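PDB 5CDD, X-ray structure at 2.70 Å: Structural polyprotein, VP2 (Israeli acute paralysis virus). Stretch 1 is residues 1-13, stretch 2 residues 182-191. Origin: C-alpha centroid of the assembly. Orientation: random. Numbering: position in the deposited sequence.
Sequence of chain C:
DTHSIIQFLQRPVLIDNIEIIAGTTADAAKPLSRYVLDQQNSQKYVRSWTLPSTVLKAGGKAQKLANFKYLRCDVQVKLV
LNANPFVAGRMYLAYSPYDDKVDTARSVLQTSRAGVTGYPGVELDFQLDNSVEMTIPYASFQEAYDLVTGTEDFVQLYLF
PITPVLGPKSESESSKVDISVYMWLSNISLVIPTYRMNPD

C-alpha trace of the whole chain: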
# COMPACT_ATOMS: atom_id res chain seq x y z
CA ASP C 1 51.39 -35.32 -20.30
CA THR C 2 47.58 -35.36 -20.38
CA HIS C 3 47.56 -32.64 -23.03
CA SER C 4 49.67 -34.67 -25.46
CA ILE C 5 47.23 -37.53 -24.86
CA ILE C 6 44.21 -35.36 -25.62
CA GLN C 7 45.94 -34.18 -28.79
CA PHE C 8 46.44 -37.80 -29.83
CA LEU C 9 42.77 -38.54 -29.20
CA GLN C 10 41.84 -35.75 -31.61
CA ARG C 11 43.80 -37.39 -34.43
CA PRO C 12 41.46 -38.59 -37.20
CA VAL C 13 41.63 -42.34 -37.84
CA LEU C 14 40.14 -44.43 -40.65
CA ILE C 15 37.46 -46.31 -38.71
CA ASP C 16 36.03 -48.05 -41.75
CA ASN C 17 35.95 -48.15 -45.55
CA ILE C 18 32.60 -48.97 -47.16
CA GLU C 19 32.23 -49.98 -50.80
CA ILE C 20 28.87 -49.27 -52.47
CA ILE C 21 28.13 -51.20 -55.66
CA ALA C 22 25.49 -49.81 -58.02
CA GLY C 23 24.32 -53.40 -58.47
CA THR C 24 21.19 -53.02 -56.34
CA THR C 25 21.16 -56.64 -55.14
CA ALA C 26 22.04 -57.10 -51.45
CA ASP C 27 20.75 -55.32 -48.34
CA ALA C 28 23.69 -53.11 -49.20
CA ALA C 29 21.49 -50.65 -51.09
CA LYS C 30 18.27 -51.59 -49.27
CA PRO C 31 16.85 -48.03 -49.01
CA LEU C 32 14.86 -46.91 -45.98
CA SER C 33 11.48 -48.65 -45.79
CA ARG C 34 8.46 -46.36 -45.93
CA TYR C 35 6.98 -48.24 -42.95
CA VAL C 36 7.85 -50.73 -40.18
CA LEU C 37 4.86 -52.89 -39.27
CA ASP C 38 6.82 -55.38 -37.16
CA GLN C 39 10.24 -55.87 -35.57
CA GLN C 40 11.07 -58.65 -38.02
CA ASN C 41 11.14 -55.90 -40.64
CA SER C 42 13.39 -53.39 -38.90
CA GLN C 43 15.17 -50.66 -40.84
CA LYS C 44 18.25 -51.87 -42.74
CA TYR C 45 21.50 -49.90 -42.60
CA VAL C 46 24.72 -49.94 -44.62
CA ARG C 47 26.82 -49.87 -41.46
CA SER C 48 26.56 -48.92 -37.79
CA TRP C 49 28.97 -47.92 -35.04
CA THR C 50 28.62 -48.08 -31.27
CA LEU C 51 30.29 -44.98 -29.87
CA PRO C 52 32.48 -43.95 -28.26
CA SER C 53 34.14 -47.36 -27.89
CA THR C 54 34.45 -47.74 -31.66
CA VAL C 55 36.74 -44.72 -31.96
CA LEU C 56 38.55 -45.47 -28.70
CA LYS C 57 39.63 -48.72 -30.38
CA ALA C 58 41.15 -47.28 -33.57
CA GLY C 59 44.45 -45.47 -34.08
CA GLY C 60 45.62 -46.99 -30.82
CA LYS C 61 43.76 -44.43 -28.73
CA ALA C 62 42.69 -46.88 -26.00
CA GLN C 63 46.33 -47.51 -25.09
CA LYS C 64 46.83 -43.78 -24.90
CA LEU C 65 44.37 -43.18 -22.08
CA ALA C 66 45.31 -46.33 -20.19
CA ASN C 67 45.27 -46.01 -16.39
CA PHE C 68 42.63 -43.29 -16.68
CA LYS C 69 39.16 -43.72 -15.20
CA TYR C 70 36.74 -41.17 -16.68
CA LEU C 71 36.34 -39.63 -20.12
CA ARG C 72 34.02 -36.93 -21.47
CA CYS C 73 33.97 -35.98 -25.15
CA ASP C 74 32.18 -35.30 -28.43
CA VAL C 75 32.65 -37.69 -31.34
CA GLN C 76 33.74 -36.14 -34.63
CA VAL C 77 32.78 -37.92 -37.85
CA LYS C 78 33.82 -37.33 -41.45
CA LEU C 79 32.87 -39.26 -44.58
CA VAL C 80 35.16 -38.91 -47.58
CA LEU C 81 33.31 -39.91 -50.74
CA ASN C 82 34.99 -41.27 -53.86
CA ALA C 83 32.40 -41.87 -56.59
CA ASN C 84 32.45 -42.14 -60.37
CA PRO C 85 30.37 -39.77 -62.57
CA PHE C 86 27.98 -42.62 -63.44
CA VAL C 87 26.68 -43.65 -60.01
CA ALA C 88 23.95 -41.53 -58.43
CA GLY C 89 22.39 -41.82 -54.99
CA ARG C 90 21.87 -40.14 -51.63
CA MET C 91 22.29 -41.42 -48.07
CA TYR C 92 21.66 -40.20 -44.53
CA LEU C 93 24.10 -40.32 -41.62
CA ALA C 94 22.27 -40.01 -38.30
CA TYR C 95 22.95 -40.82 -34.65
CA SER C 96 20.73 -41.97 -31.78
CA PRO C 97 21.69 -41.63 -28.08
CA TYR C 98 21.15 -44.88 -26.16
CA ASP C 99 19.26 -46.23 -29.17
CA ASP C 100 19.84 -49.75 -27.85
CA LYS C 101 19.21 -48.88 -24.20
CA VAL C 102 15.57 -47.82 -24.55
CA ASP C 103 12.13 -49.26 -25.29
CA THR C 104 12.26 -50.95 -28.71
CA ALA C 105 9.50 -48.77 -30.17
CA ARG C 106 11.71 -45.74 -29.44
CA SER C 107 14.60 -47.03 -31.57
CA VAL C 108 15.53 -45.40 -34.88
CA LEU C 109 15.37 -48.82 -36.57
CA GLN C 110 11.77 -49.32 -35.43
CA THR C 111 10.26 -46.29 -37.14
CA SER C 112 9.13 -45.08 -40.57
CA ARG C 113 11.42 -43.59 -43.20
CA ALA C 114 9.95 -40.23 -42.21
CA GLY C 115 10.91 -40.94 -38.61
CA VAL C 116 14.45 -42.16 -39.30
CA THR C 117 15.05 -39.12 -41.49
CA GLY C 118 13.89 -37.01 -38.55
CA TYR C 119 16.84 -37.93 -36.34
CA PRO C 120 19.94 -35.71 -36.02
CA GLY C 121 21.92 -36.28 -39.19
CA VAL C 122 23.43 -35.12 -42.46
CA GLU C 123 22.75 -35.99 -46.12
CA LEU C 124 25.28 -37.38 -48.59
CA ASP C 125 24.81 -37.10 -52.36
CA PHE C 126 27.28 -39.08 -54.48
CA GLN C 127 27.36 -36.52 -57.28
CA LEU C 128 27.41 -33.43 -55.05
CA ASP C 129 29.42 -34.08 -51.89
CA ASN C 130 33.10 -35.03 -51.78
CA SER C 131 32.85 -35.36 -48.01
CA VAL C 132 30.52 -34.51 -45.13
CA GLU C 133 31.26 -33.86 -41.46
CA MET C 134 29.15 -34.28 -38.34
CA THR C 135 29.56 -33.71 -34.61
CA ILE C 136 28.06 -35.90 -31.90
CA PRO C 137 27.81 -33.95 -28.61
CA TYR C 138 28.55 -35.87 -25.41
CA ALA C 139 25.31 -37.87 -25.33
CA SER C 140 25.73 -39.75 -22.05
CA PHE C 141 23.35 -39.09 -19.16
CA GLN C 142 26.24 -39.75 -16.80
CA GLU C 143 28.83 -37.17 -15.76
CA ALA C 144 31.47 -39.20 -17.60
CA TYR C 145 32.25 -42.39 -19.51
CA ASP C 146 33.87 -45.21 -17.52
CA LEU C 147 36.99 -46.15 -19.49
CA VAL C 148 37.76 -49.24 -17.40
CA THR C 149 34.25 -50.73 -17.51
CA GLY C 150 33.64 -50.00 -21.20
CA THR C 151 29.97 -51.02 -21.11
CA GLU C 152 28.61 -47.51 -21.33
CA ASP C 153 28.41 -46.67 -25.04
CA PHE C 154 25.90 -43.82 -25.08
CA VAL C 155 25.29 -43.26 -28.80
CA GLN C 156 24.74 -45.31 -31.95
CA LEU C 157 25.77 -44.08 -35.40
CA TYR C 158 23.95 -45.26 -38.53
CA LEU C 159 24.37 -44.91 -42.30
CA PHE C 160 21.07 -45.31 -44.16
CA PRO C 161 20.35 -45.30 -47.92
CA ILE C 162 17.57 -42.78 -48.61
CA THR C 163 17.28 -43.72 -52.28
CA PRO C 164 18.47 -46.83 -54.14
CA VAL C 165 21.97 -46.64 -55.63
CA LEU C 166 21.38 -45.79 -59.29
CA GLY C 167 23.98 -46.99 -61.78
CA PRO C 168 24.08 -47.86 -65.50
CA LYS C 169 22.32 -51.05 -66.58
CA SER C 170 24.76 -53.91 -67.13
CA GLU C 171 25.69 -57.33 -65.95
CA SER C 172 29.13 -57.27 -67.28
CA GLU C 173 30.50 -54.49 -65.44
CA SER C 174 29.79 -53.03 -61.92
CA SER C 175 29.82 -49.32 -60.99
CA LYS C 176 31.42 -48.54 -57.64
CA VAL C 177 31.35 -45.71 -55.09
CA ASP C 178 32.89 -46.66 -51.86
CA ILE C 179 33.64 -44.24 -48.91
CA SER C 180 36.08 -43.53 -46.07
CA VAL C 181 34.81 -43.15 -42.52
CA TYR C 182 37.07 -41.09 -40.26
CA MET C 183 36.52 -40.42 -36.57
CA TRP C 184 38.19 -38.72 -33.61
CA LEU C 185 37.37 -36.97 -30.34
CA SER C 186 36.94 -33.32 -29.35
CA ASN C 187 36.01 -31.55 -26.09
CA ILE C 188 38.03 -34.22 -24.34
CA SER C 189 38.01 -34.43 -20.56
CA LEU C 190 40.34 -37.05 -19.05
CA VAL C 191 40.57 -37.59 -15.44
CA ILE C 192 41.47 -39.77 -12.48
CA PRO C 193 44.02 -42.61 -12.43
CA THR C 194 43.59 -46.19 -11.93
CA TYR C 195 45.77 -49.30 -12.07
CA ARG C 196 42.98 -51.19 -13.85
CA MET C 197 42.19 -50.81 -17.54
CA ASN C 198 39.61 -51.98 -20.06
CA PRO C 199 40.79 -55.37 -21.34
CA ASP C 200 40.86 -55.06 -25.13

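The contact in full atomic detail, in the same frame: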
# COMPACT_ATOMS: atom_id res chain seq x y z
N ASP C 1 51.91 -34.08 -20.94
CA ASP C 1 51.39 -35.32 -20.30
C ASP C 1 49.97 -35.62 -20.77
O ASP C 1 49.78 -36.28 -21.79
CB ASP C 1 51.44 -35.18 -18.77
CG ASP C 1 50.62 -34.01 -18.25
OD1 ASP C 1 50.29 -33.10 -19.05
OD2 ASP C 1 50.31 -33.98 -17.04
N THR C 2 48.98 -35.14 -20.02
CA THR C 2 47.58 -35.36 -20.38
C THR C 2 47.23 -34.61 -21.66
O THR C 2 46.44 -35.09 -22.46
CB THR C 2 46.64 -34.90 -19.25
OG1 THR C 2 46.91 -35.65 -18.07
CG2 THR C 2 45.19 -35.12 -19.65
N HIS C 3 47.84 -33.44 -21.84
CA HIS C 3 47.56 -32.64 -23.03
C HIS C 3 47.98 -33.36 -24.30
O HIS C 3 47.23 -33.39 -25.28
CB HIS C 3 48.26 -31.28 -22.95
CG HIS C 3 48.02 -30.41 -24.14
ND1 HIS C 3 48.97 -30.22 -25.12
CD2 HIS C 3 46.93 -29.72 -24.54
CE1 HIS C 3 48.47 -29.44 -26.07
NE2 HIS C 3 47.23 -29.12 -25.74
N SER C 4 49.17 -33.95 -24.30
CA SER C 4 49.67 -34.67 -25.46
C SER C 4 48.75 -35.86 -25.76
O SER C 4 48.59 -36.26 -26.91
CB SER C 4 51.10 -35.15 -25.22
OG SER C 4 51.17 -35.96 -24.06
N ILE C 5 48.14 -36.40 -24.71
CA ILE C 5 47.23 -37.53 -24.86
C ILE C 5 45.94 -37.06 -25.52
O ILE C 5 45.42 -37.72 -26.43
CB ILE C 5 46.86 -38.15 -23.49
CG1 ILE C 5 48.10 -38.79 -22.86
CG2 ILE C 5 45.75 -39.17 -23.66
CD1 ILE C 5 47.83 -39.44 -21.52
N ILE C 6 45.43 -35.92 -25.07
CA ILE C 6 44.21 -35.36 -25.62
C ILE C 6 44.42 -35.00 -27.09
O ILE C 6 43.52 -35.15 -27.91
CB ILE C 6 43.77 -34.11 -24.83
CG1 ILE C 6 43.36 -34.54 -23.41
CG2 ILE C 6 42.61 -33.42 -25.53
CD1 ILE C 6 42.92 -33.40 -22.52
N GLN C 7 45.62 -34.53 -27.41
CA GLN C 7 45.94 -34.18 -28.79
C GLN C 7 45.91 -35.42 -29.67
O GLN C 7 45.45 -35.38 -30.81
CB GLN C 7 47.33 -33.54 -28.87
CG GLN C 7 47.38 -32.09 -28.46
CD GLN C 7 46.40 -31.24 -29.26
OE1 GLN C 7 45.22 -31.15 -28.93
NE2 GLN C 7 46.90 -30.62 -30.32
N PHE C 8 46.40 -36.53 -29.12
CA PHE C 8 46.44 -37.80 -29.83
C PHE C 8 45.04 -38.35 -30.05
O PHE C 8 44.77 -39.02 -31.05
CB PHE C 8 47.29 -38.80 -29.05
CG PHE C 8 47.42 -40.15 -29.71
CD1 PHE C 8 46.44 -41.12 -29.55
CD2 PHE C 8 48.53 -40.45 -30.49
CE1 PHE C 8 46.56 -42.37 -30.15
CE2 PHE C 8 48.66 -41.69 -31.10
CZ PHE C 8 47.68 -42.65 -30.93
N LEU C 9 44.14 -38.07 -29.11
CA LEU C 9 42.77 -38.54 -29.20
C LEU C 9 41.98 -37.75 -30.24
O LEU C 9 40.92 -38.18 -30.69
CB LEU C 9 42.08 -38.44 -27.84
CG LEU C 9 42.66 -39.30 -26.72
CD1 LEU C 9 41.88 -39.06 -25.44
CD2 LEU C 9 42.61 -40.77 -27.11
N GLN C 10 42.51 -36.59 -30.63
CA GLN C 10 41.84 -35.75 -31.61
C GLN C 10 42.34 -36.04 -33.02
O GLN C 10 41.91 -35.41 -33.98
CB GLN C 10 42.06 -34.27 -31.29
CG GLN C 10 41.63 -33.88 -29.89
CD GLN C 10 41.62 -32.38 -29.68
OE1 GLN C 10 42.62 -31.71 -29.93
NE2 GLN C 10 40.49 -31.86 -29.23
N ARG C 11 43.25 -37.00 -33.13
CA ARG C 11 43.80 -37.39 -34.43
C ARG C 11 42.80 -38.25 -35.19
O ARG C 11 42.37 -39.29 -34.69
CB ARG C 11 45.10 -38.19 -34.25
CG ARG C 11 46.25 -37.40 -33.69
CD ARG C 11 47.47 -38.29 -33.57
NE ARG C 11 48.66 -37.56 -33.14
CZ ARG C 11 49.86 -38.12 -32.99
NH1 ARG C 11 50.02 -39.41 -33.24
NH2 ARG C 11 50.89 -37.37 -32.61
N PRO C 12 42.41 -37.82 -36.40
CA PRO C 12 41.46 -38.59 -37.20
C PRO C 12 42.03 -39.96 -37.56
O PRO C 12 43.21 -40.07 -37.86
CB PRO C 12 41.27 -37.71 -38.44
CG PRO C 12 41.50 -36.33 -37.93
CD PRO C 12 42.70 -36.52 -37.03
N VAL C 13 41.19 -40.99 -37.52
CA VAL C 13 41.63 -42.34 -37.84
C VAL C 13 40.60 -43.01 -38.74
O VAL C 13 39.40 -42.85 -38.53
CB VAL C 13 41.81 -43.19 -36.57
CG1 VAL C 13 42.88 -42.59 -35.70
CG2 VAL C 13 40.52 -43.25 -35.79
N TYR C 182 36.06 -41.55 -41.21
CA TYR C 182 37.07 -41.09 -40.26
C TYR C 182 36.41 -40.60 -38.98
O TYR C 182 35.33 -40.01 -39.02
CB TYR C 182 37.90 -39.96 -40.87
CG TYR C 182 38.74 -40.39 -42.04
CD1 TYR C 182 39.91 -41.13 -41.86
CD2 TYR C 182 38.37 -40.06 -43.34
CE1 TYR C 182 40.68 -41.54 -42.94
CE2 TYR C 182 39.13 -40.46 -44.44
CZ TYR C 182 40.29 -41.20 -44.23
OH TYR C 182 41.04 -41.60 -45.31
N MET C 183 37.05 -40.85 -37.85
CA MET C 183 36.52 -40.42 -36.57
C MET C 183 37.62 -40.02 -35.60
O MET C 183 38.76 -40.45 -35.73
CB MET C 183 35.67 -41.53 -35.94
CG MET C 183 34.32 -41.74 -36.59
SD MET C 183 33.36 -43.01 -35.75
CE MET C 183 33.10 -44.18 -37.07
N TRP C 184 37.26 -39.18 -34.63
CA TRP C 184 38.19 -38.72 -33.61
C TRP C 184 37.39 -38.01 -32.53
O TRP C 184 36.18 -37.81 -32.67
CB TRP C 184 39.23 -37.78 -34.23
CG TRP C 184 38.69 -36.49 -34.78
CD1 TRP C 184 38.60 -35.30 -34.12
CD2 TRP C 184 38.22 -36.26 -36.11
NE1 TRP C 184 38.11 -34.33 -34.97
CE2 TRP C 184 37.86 -34.90 -36.19
CE3 TRP C 184 38.06 -37.07 -37.24
CZ2 TRP C 184 37.36 -34.32 -37.37
CZ3 TRP C 184 37.56 -36.50 -38.41
CH2 TRP C 184 37.21 -35.14 -38.46
N LEU C 185 38.06 -37.62 -31.45
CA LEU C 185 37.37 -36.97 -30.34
C LEU C 185 37.70 -35.49 -30.19
O LEU C 185 38.76 -35.03 -30.62
CB LEU C 185 37.71 -37.71 -29.04
CG LEU C 185 37.53 -39.23 -29.08
CD1 LEU C 185 38.03 -39.85 -27.78
CD2 LEU C 185 36.07 -39.58 -29.30
N SER C 186 36.77 -34.75 -29.60
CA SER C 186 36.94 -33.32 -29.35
C SER C 186 36.26 -33.04 -28.01
O SER C 186 35.46 -33.84 -27.54
CB SER C 186 36.29 -32.50 -30.46
OG SER C 186 34.90 -32.74 -30.54
N ASN C 187 36.58 -31.90 -27.39
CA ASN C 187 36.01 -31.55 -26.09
C ASN C 187 36.37 -32.61 -25.06
O ASN C 187 35.60 -32.89 -24.15
CB ASN C 187 34.49 -31.46 -26.19
CG ASN C 187 34.01 -30.04 -26.26
OD1 ASN C 187 34.41 -29.28 -27.14
ND2 ASN C 187 33.14 -29.66 -25.32
N ILE C 188 37.56 -33.17 -25.22
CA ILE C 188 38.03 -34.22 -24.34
C ILE C 188 38.29 -33.80 -22.91
O ILE C 188 38.87 -32.74 -22.64
CB ILE C 188 39.32 -34.85 -24.89
CG1 ILE C 188 39.12 -35.24 -26.35
CG2 ILE C 188 39.69 -36.07 -24.05
CD1 ILE C 188 40.39 -35.62 -27.05
N SER C 189 37.84 -34.64 -21.99
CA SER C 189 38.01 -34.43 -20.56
C SER C 189 38.49 -35.77 -20.00
O SER C 189 37.74 -36.74 -19.97
CB SER C 189 36.67 -34.04 -19.92
OG SER C 189 36.83 -33.79 -18.54
N LEU C 190 39.75 -35.82 -19.57
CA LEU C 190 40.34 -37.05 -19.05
C LEU C 190 40.77 -36.90 -17.60
O LEU C 190 41.69 -36.14 -17.31
CB LEU C 190 41.55 -37.41 -19.93
CG LEU C 190 42.02 -38.85 -20.07
CD1 LEU C 190 40.87 -39.77 -20.49
CD2 LEU C 190 43.11 -38.88 -21.13
N VAL C 191 40.29 -37.69 -16.72
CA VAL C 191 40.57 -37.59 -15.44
C VAL C 191 40.52 -38.71 -14.58
O VAL C 191 39.89 -39.40 -14.78
CB VAL C 191 39.66 -36.70 -14.76
CG1 VAL C 191 39.63 -35.50 -15.36
CG2 VAL C 191 38.30 -36.97 -14.81

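A recurring principle of protein architecture is that a terminal segment can be held to a distant part of its own chain by a few backbone hydrogen bonds, while side chains fill the space between. The amino-terminal segment of VP2 is a compact example, for the residues it touches lie at least 169 positions away in sequence.

The polar framework is made entirely by main-chain atoms. V13 and M183 form an antiparallel hydrogen-bonded pair: V13 N donates to M183 O at 3.1 Å, and M183 N returns a bond to V13 O at 3.2 Å. Their side chains consequently lie on the same face of the sheet. A third bond, from L185 N to L9 O, is the shortest at 3.0 Å and nearly straight, with an angle of 163° at the hydrogen. Its acceptor belongs to the last turn of the helix, where carbonyls run out of amide partners further along; here the edge of a strand supplies one. The helix end and the short β pairing are thereby tied to the same strand two residues apart, at L185 and M183.

Weaker CA-H...O contacts reinforce this pattern. Y182 CA lies 3.4 Å from V13 O, P12 CA 3.6 Å from M183 O, and Q10 CA 3.3 Å from L185 O. The carbonyls of V13 and M183 thus each receive a CA-H contact as well as an N-H bond, as is common where extended chains run side by side.

Between these bonds, P12 packs on W184. P12 CG sits 3.9 Å from the centroid of the W184 six-membered ring and only 24° off the ring normal, a CH-π contact over the face. P12 CB is also close, 3.5 Å from W184 CE3, so the pyrrolidine ring lies against the indole through more than one carbon. W184 adopts chi1 near 65° (p), and its CD1 also comes within 3.3 Å of Q10 O.

Beyond the corner at N187, the contact becomes apolar. The helix runs at 137° to strand 188-191, with the axes 9.3 Å apart at closest approach. I188 and L190 point toward the helix, whereas the intervening S189 points away, the alternation expected of a strand. I188 CD1 reaches the first stretch at several points: L9 CB at 3.4 Å, I6 CG2 at 3.5 Å and Q10 CG at 3.6 Å. L190 continues the packing toward the start of the helix, its CD2 lying 3.7 Å from I5 CG2 and its CB 4.3 Å from T2 CG2.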